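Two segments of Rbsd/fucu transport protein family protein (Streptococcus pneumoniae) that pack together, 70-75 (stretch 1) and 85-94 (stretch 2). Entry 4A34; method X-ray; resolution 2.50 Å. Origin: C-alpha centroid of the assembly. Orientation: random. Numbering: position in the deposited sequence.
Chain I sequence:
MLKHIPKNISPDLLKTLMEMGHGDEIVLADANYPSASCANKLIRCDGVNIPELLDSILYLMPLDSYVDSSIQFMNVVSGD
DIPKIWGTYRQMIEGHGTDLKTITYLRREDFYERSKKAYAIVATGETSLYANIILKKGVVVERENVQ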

# COMPACT_ATOMS: atom_id res chain seq x y z
N SER I 70 9.79 4.84 -35.83
CA SER I 70 10.21 4.95 -34.45
C SER I 70 9.65 6.21 -33.81
O SER I 70 9.74 6.39 -32.59
N ILE I 71 9.07 7.08 -34.64
CA ILE I 71 8.49 8.36 -34.19
C ILE I 71 7.09 8.57 -34.78
O ILE I 71 6.87 8.32 -35.97
N GLN I 72 6.15 8.99 -33.95
CA GLN I 72 4.79 9.27 -34.41
C GLN I 72 4.31 10.63 -33.94
O GLN I 72 4.53 11.01 -32.79
N PHE I 73 3.67 11.37 -34.83
CA PHE I 73 2.99 12.60 -34.44
C PHE I 73 1.49 12.35 -34.47
O PHE I 73 1.05 11.29 -34.92
N MET I 74 0.71 13.30 -33.97
CA MET I 74 -0.74 13.19 -34.01
C MET I 74 -1.25 14.08 -35.13
O MET I 74 -1.11 15.30 -35.07
N ASN I 75 -1.87 13.46 -36.14
CA ASN I 75 -2.38 14.21 -37.29
C ASN I 75 -3.53 15.15 -36.93
O ASN I 75 -4.28 14.90 -35.99
N ILE I 85 5.42 23.79 -34.85
CA ILE I 85 6.31 22.98 -34.02
C ILE I 85 6.83 21.69 -34.71
O ILE I 85 7.88 21.17 -34.34
N TRP I 86 6.10 21.20 -35.72
CA TRP I 86 6.53 20.00 -36.45
C TRP I 86 7.84 20.22 -37.19
O TRP I 86 8.68 19.33 -37.25
N GLY I 87 8.01 21.42 -37.75
CA GLY I 87 9.29 21.82 -38.34
C GLY I 87 10.40 21.78 -37.30
O GLY I 87 11.45 21.17 -37.52
N THR I 88 10.14 22.44 -36.17
CA THR I 88 11.04 22.43 -35.01
C THR I 88 11.45 21.01 -34.62
O THR I 88 12.64 20.75 -34.38
N TYR I 89 10.46 20.11 -34.56
CA TYR I 89 10.71 18.70 -34.27
C TYR I 89 11.56 18.04 -35.34
O TYR I 89 12.50 17.30 -35.04
N ARG I 90 11.21 18.31 -36.60
CA ARG I 90 11.91 17.72 -37.75
C ARG I 90 13.37 18.17 -37.79
O ARG I 90 14.26 17.33 -37.98
N GLN I 91 13.60 19.47 -37.59
CA GLN I 91 14.95 20.04 -37.41
C GLN I 91 15.76 19.31 -36.33
O GLN I 91 16.94 19.02 -36.52
N MET I 92 15.10 19.07 -35.20
CA MET I 92 15.70 18.45 -34.03
C MET I 92 16.08 17.00 -34.34
O MET I 92 17.21 16.60 -34.14
N ILE I 93 15.11 16.24 -34.86
CA ILE I 93 15.27 14.80 -35.10
C ILE I 93 16.40 14.49 -36.07
O ILE I 93 17.26 13.66 -35.77
N GLU I 94 16.40 15.14 -37.23
CA GLU I 94 17.55 15.13 -38.12
C GLU I 94 18.59 15.98 -37.39
O GLU I 94 18.24 17.00 -36.80

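The most unusual feature of this contact is that a single phenylalanine from the strand is packed against three helix residues, while no hydrogen bond crosses between the stretches. Strand 71-74 and helix 85-93 run nearly antiparallel, at 173°, with axes 11.4 Å apart at closest approach. That spacing leaves the interval to side chains, and 345 Å² is buried in all.

Phe 73 has the largest covered area, 106 Å². Its CA-to-CB bond points toward the helix, and chi1 of -60° (m) with chi2 of -22° carries the ring against Trp 86, Tyr 89 and Ile 93, which follow one another at about one helical turn. Phe 73 CZ lies 3.8 Å from Tyr 89 CB and 4.1 Å from Ile 93 CD1. The CA-to-CB bond of Tyr 89 points toward the strand, with chi1 of -68° (m) and chi2 of -22°. The surroundings are distinct: Tyr 89 CD2 sits over one ring face, whereas Ile 93 CD1 lies at the edge, near the ring plane. Both aromatic pairings are oblique. The Phe 73 ring and the five-membered ring of Trp 86 have centroids 4.8 Å apart and planes at 31°; with Tyr 89 the values are 5.6 Å and 52°.

Trp 86 leaves its backbone sideways, but chi1 of -76° (m) and chi2 of 5° bring the indole nearer the strand. Phe 73 CD2 approaches Trp 86 CG at 4.1 Å, over one indole face. At the indole edge, Met 74 O is 3.2 Å from Trp 86 CZ2, a carbon, and Asn 75 CA is 4.1 Å from Trp 86 CH2. The indole NE1 is hydrogen-bonded elsewhere in the structure, as is Tyr 89 OH.

At the other end, Ile 71 and Ile 93 point toward each other's stretch. Both are m at chi1 and t at chi2, an extension that brings Ile 71 CD1 within 3.8 Å of Ile 93 CD1 although their CA atoms are 9.4 Å apart.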

# COMPACT_ATOMS: atom_id res chain seq x y z
CB SER I 70 11.74 4.92 -34.35
OG SER I 70 12.28 6.18 -34.68
CB ILE I 71 9.42 9.55 -34.55
CG1 ILE I 71 10.75 9.45 -33.80
CG2 ILE I 71 8.77 10.89 -34.26
CD1 ILE I 71 11.90 10.12 -34.50
CB GLN I 72 3.79 8.21 -33.93
CG GLN I 72 3.94 6.84 -34.55
CD GLN I 72 4.96 5.99 -33.83
OE1 GLN I 72 4.83 5.71 -32.63
NE2 GLN I 72 6.00 5.59 -34.56
CB PHE I 73 3.38 13.79 -35.32
CG PHE I 73 4.86 14.12 -35.31
CD1 PHE I 73 5.68 13.73 -34.26
CD2 PHE I 73 5.41 14.86 -36.34
CE1 PHE I 73 7.04 14.05 -34.26
CE2 PHE I 73 6.77 15.19 -36.35
CZ PHE I 73 7.58 14.78 -35.30
CB MET I 74 -1.35 13.61 -32.67
CG MET I 74 -2.88 13.67 -32.68
SD MET I 74 -3.61 14.33 -31.16
CE MET I 74 -3.41 12.93 -30.06
CB ASN I 75 -2.78 13.27 -38.42
CG ASN I 75 -2.47 13.86 -39.80
OD1 ASN I 75 -2.43 15.08 -39.98
ND2 ASN I 75 -2.23 12.98 -40.78
CB ILE I 85 5.68 22.68 -32.62
CG1 ILE I 85 6.77 22.34 -31.59
CG2 ILE I 85 4.56 21.61 -32.70
CD1 ILE I 85 6.40 22.64 -30.14
CB TRP I 86 5.43 19.50 -37.40
CG TRP I 86 4.28 18.78 -36.72
CD1 TRP I 86 4.08 18.62 -35.38
CD2 TRP I 86 3.15 18.16 -37.36
NE1 TRP I 86 2.92 17.93 -35.14
CE2 TRP I 86 2.32 17.64 -36.33
CE3 TRP I 86 2.75 18.00 -38.70
CZ2 TRP I 86 1.12 16.96 -36.60
CZ3 TRP I 86 1.56 17.32 -38.96
CH2 TRP I 86 0.76 16.81 -37.91
CB THR I 88 10.37 23.13 -33.81
OG1 THR I 88 9.57 24.23 -34.27
CG2 THR I 88 11.41 23.62 -32.83
CB TYR I 89 9.41 17.90 -34.13
CG TYR I 89 8.55 18.22 -32.94
CD1 TYR I 89 9.08 18.82 -31.80
CD2 TYR I 89 7.19 17.93 -32.95
CE1 TYR I 89 8.28 19.11 -30.70
CE2 TYR I 89 6.39 18.21 -31.86
CZ TYR I 89 6.94 18.81 -30.74
OH TYR I 89 6.13 19.09 -29.68
CB ARG I 90 11.17 18.00 -39.07
CG ARG I 90 10.03 17.01 -39.32
CD ARG I 90 9.46 17.13 -40.72
NE ARG I 90 8.62 18.31 -40.86
CZ ARG I 90 7.29 18.30 -40.85
NH1 ARG I 90 6.63 17.15 -40.73
NH2 ARG I 90 6.63 19.44 -40.97
CB GLN I 91 14.84 21.51 -36.99
CG GLN I 91 14.33 22.47 -38.03
CD GLN I 91 14.26 23.89 -37.49
OE1 GLN I 91 14.10 24.12 -36.29
NE2 GLN I 91 14.37 24.86 -38.40
CB MET I 92 14.69 18.50 -32.88
CG MET I 92 15.26 18.47 -31.47
SD MET I 92 15.16 20.08 -30.66
CE MET I 92 16.76 20.79 -31.09
CB ILE I 93 13.94 14.16 -35.58
CG1 ILE I 93 12.96 14.06 -34.42
CG2 ILE I 93 14.19 12.78 -36.19
CD1 ILE I 93 11.51 13.84 -34.82
CB GLU I 94 17.17 15.72 -39.49
CG GLU I 94 18.18 15.49 -40.63
CD GLU I 94 17.62 15.83 -42.01
OE1 GLU I 94 16.97 14.96 -42.63
OE2 GLU I 94 17.82 16.98 -42.48